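Local coordinates for mialostatin (Ixodes ricinus, PDB 6ZTK), which inhibits cysteine cathepsins of the tick midgut, restraining their digestion of blood proteins, and also inhibits host cathepsins, at residues A76-K81 with I119-W124. Sequence-based numbering, arbitrary orientation.
Sequences AGVNYK and IYTVPW. With TRT (fragment of triton X-100), chain C.
With OG1 set between its backbone N and carbonyl carbon (chi1 74°), Thr121 turns its hydroxyl onto the facing strand, where OG1 donates to Val78 O at 2.7 Å. The same carbonyl receives Thr121 N at 2.9 Å, and the two donors arrive from opposite faces of its plane. Val78 N returns a bond to Thr121 O, closing the hydrogen-bonded pair. Tyr80, whose CG lies anti to the carbonyl carbon (chi1 -63°), crosses Thr121 at about a right angle and brings the edge of its ring to the hydroxyl, CE1 3.7 Å from Thr121 OG1. One water joins Tyr80 OH to Thr121 OG1, donating to the latter. Farther along, Tyr80 and Ile119 exchange a straighter pair of backbone bonds; both side chains reach Leu46 of helix 41-52, the helix that the cystatin fold wraps in its antiparallel sheet. Just before strand 78-92, the turn from strand 60-74 is the first hairpin loop of a cystatin, and the segment after Val122 is the second; in the family these loops enter the protease cleft, a role probably kept here. Between them, in one of two conformers of Ala76, its O comes to the edge of the Trp124 indole, 3.7 Å from CH2, and at the start of the strand Val78 CG2 packs on Pro123 CG. On the other face of the sheet, Asn79 OD1 lies in plane at the edge of the Tyr120 ring, 3.2 Å from CD1, buried and without a hydrogen-bond partner, whereas Asn79 ND2 donates to Gln73 O and Val75 O. Over one face of that ring sits C16 of the Triton fragment, 3.7 Å from Tyr120 CE1.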
loop_
_atom_site.group_PDB
_atom_site.type_symbol
_atom_site.label_atom_id
_atom_site.label_comp_id
_atom_site.label_asym_id
_atom_site.label_seq_id
_atom_site.Cartn_x
_atom_site.Cartn_y
_atom_site.Cartn_z
ATOM N N ALA A 76 4.761 6.382 19.791
ATOM C CA ALA A 76 6.057 7.025 19.469
ATOM C C ALA A 76 5.840 7.939 18.271
ATOM O O ALA A 76 5.995 9.152 18.439
ATOM C CB ALA A 76 7.137 5.999 19.247
ATOM N N GLY A 77 5.436 7.359 17.149
ATOM C CA GLY A 77 4.990 8.128 15.981
ATOM C C GLY A 77 3.510 7.927 15.715
ATOM O O GLY A 77 2.747 7.552 16.640
ATOM N N VAL A 78 3.075 8.244 14.494
ATOM C CA VAL A 78 1.711 8.003 14.048
ATOM C C VAL A 78 1.680 6.815 13.117
ATOM O O VAL A 78 2.424 6.789 12.150
ATOM C CB VAL A 78 1.158 9.264 13.349
ATOM C CG1 VAL A 78 -0.305 9.054 13.060
ATOM C CG2 VAL A 78 1.390 10.498 14.209
ATOM N N ASN A 79 0.914 5.808 13.486
ATOM C CA ASN A 79 0.914 4.502 12.815
ATOM C C ASN A 79 -0.400 4.314 12.064
ATOM O O ASN A 79 -1.478 4.650 12.602
ATOM C CB ASN A 79 1.091 3.381 13.830
ATOM C CG ASN A 79 2.374 3.566 14.603
ATOM O OD1 ASN A 79 3.445 3.263 14.074
ATOM N ND2 ASN A 79 2.293 4.128 15.793
ATOM N N TYR A 80 -0.291 3.747 10.876
ATOM C CA TYR A 80 -1.433 3.546 9.961
ATOM C C TYR A 80 -1.526 2.071 9.633
ATOM O O TYR A 80 -0.536 1.453 9.193
ATOM C CB TYR A 80 -1.246 4.349 8.670
ATOM C CG TYR A 80 -1.193 5.817 8.875
ATOM C CD1 TYR A 80 0.025 6.417 9.184
ATOM C CD2 TYR A 80 -2.300 6.639 8.843
ATOM C CE1 TYR A 80 0.114 7.768 9.425
ATOM C CE2 TYR A 80 -2.229 7.991 9.102
ATOM C CZ TYR A 80 -1.005 8.573 9.355
ATOM O OH TYR A 80 -0.984 9.908 9.664
ATOM N N LYS A 81 -2.677 1.462 9.855
ATOM C CA LYS A 81 -2.941 0.071 9.462
ATOM C C LYS A 81 -3.899 0.135 8.271
ATOM O O LYS A 81 -5.040 0.618 8.438
ATOM C CB LYS A 81 -3.521 -0.756 10.615
ATOM C CG LYS A 81 -3.807 -2.183 10.226
ATOM C CD LYS A 81 -4.273 -2.991 11.451
ATOM C CE LYS A 81 -4.637 -4.397 11.029
ATOM N NZ LYS A 81 -5.249 -5.156 12.154
ATOM N N ILE A 119 2.222 1.054 8.616
ATOM C CA ILE A 119 3.256 2.069 8.325
ATOM C C ILE A 119 3.463 2.906 9.588
ATOM O O ILE A 119 2.493 3.467 10.126
ATOM C CB ILE A 119 2.869 2.922 7.133
ATOM C CG1 ILE A 119 2.640 2.044 5.903
ATOM C CG2 ILE A 119 3.938 3.960 6.867
ATOM C CD1 ILE A 119 2.321 2.874 4.726
ATOM N N TYR A 120 4.717 2.989 9.993
ATOM C CA TYR A 120 5.147 3.875 11.105
ATOM C C TYR A 120 5.576 5.211 10.515
ATOM O O TYR A 120 6.376 5.216 9.559
ATOM C CB TYR A 120 6.299 3.223 11.829
ATOM C CG TYR A 120 7.014 4.065 12.829
ATOM C CD1 TYR A 120 6.441 4.354 14.046
ATOM C CD2 TYR A 120 8.280 4.522 12.556
ATOM C CE1 TYR A 120 7.078 5.117 15.002
ATOM C CE2 TYR A 120 8.952 5.295 13.508
ATOM C CZ TYR A 120 8.349 5.578 14.724
ATOM O OH TYR A 120 9.038 6.305 15.666
ATOM N N THR A 121 5.097 6.309 11.052
ATOM C CA THR A 121 5.549 7.634 10.586
ATOM C C THR A 121 5.955 8.510 11.750
ATOM O O THR A 121 5.449 8.382 12.880
ATOM C CB THR A 121 4.453 8.338 9.785
ATOM O OG1 THR A 121 3.400 8.828 10.615
ATOM C CG2 THR A 121 3.855 7.457 8.721
ATOM N N VAL A 122 6.867 9.438 11.445
ATOM C CA VAL A 122 7.248 10.517 12.389
ATOM C C VAL A 122 7.043 11.809 11.609
ATOM O O VAL A 122 7.870 12.200 10.790
ATOM C CB VAL A 122 8.656 10.315 12.951
ATOM C CG1 VAL A 122 8.915 11.420 13.961
ATOM C CG2 VAL A 122 8.895 8.942 13.533
ATOM N N PRO A 123 5.863 12.420 11.673
ATOM C CA PRO A 123 5.503 13.491 10.735
ATOM C C PRO A 123 6.464 14.677 10.832
ATOM O O PRO A 123 6.779 15.246 9.779
ATOM C CB PRO A 123 4.067 13.886 11.058
ATOM C CG PRO A 123 3.564 12.913 12.091
ATOM C CD PRO A 123 4.683 11.960 12.396
ATOM N N TRP A 124 6.909 14.981 12.037
ATOM C CA TRP A 124 7.797 16.154 12.260
ATOM C C TRP A 124 9.198 15.868 11.764
ATOM O O TRP A 124 9.971 16.849 11.736
ATOM C CB TRP A 124 7.839 16.576 13.719
ATOM C CG TRP A 124 8.319 15.568 14.703
ATOM C CD1 TRP A 124 9.596 15.382 15.166
ATOM C CD2 TRP A 124 7.522 14.550 15.338
ATOM N NE1 TRP A 124 9.631 14.390 16.079
ATOM C CE2 TRP A 124 8.367 13.833 16.217
ATOM C CE3 TRP A 124 6.165 14.201 15.307
ATOM C CZ2 TRP A 124 7.904 12.816 17.047
ATOM C CZ3 TRP A 124 5.729 13.162 16.092
ATOM C CH2 TRP A 124 6.579 12.460 16.944
HETATM O O24 TRT C . 14.504 -2.260 14.231
HETATM C C23 TRT C . 14.270 -0.911 13.947
HETATM C C22 TRT C . 13.530 -0.852 12.633
HETATM O O21 TRT C . 12.316 -0.118 12.779
HETATM C C20 TRT C . 11.191 -0.899 13.168
HETATM C C19 TRT C . 10.575 -0.304 14.417
HETATM O O18 TRT C . 10.226 1.054 14.182
HETATM C C17 TRT C . 10.044 1.819 15.380
HETATM C C16 TRT C . 8.597 1.809 15.856
HETATM O O15 TRT C . 7.971 0.577 15.474
HETATM C C12 TRT C . 6.815 0.183 16.112
HETATM C C13 TRT C . 5.806 1.064 16.464
HETATM C C14 TRT C . 4.660 0.596 17.096
HETATM C C11 TRT C . 6.653 -1.164 16.359
HETATM C C10 TRT C . 5.494 -1.619 16.960
HETATM C C9 TRT C . 4.485 -0.763 17.372
HETATM C C6 TRT C . 3.270 -1.289 18.154
HETATM C C8 TRT C . 3.730 -1.031 19.589
HETATM C C7 TRT C . 3.027 -2.802 18.042
HETATM C C5 TRT C . 1.988 -0.426 18.022
HETATM C C1 TRT C . 1.053 -0.477 16.795
HETATM C C2 TRT C . 0.175 -1.719 16.891
HETATM C C4 TRT C . 1.841 -0.524 15.501
HETATM C C3 TRT C . 0.170 0.775 16.778
HETATM O O HOH W 1 1.697 10.696 9.444
#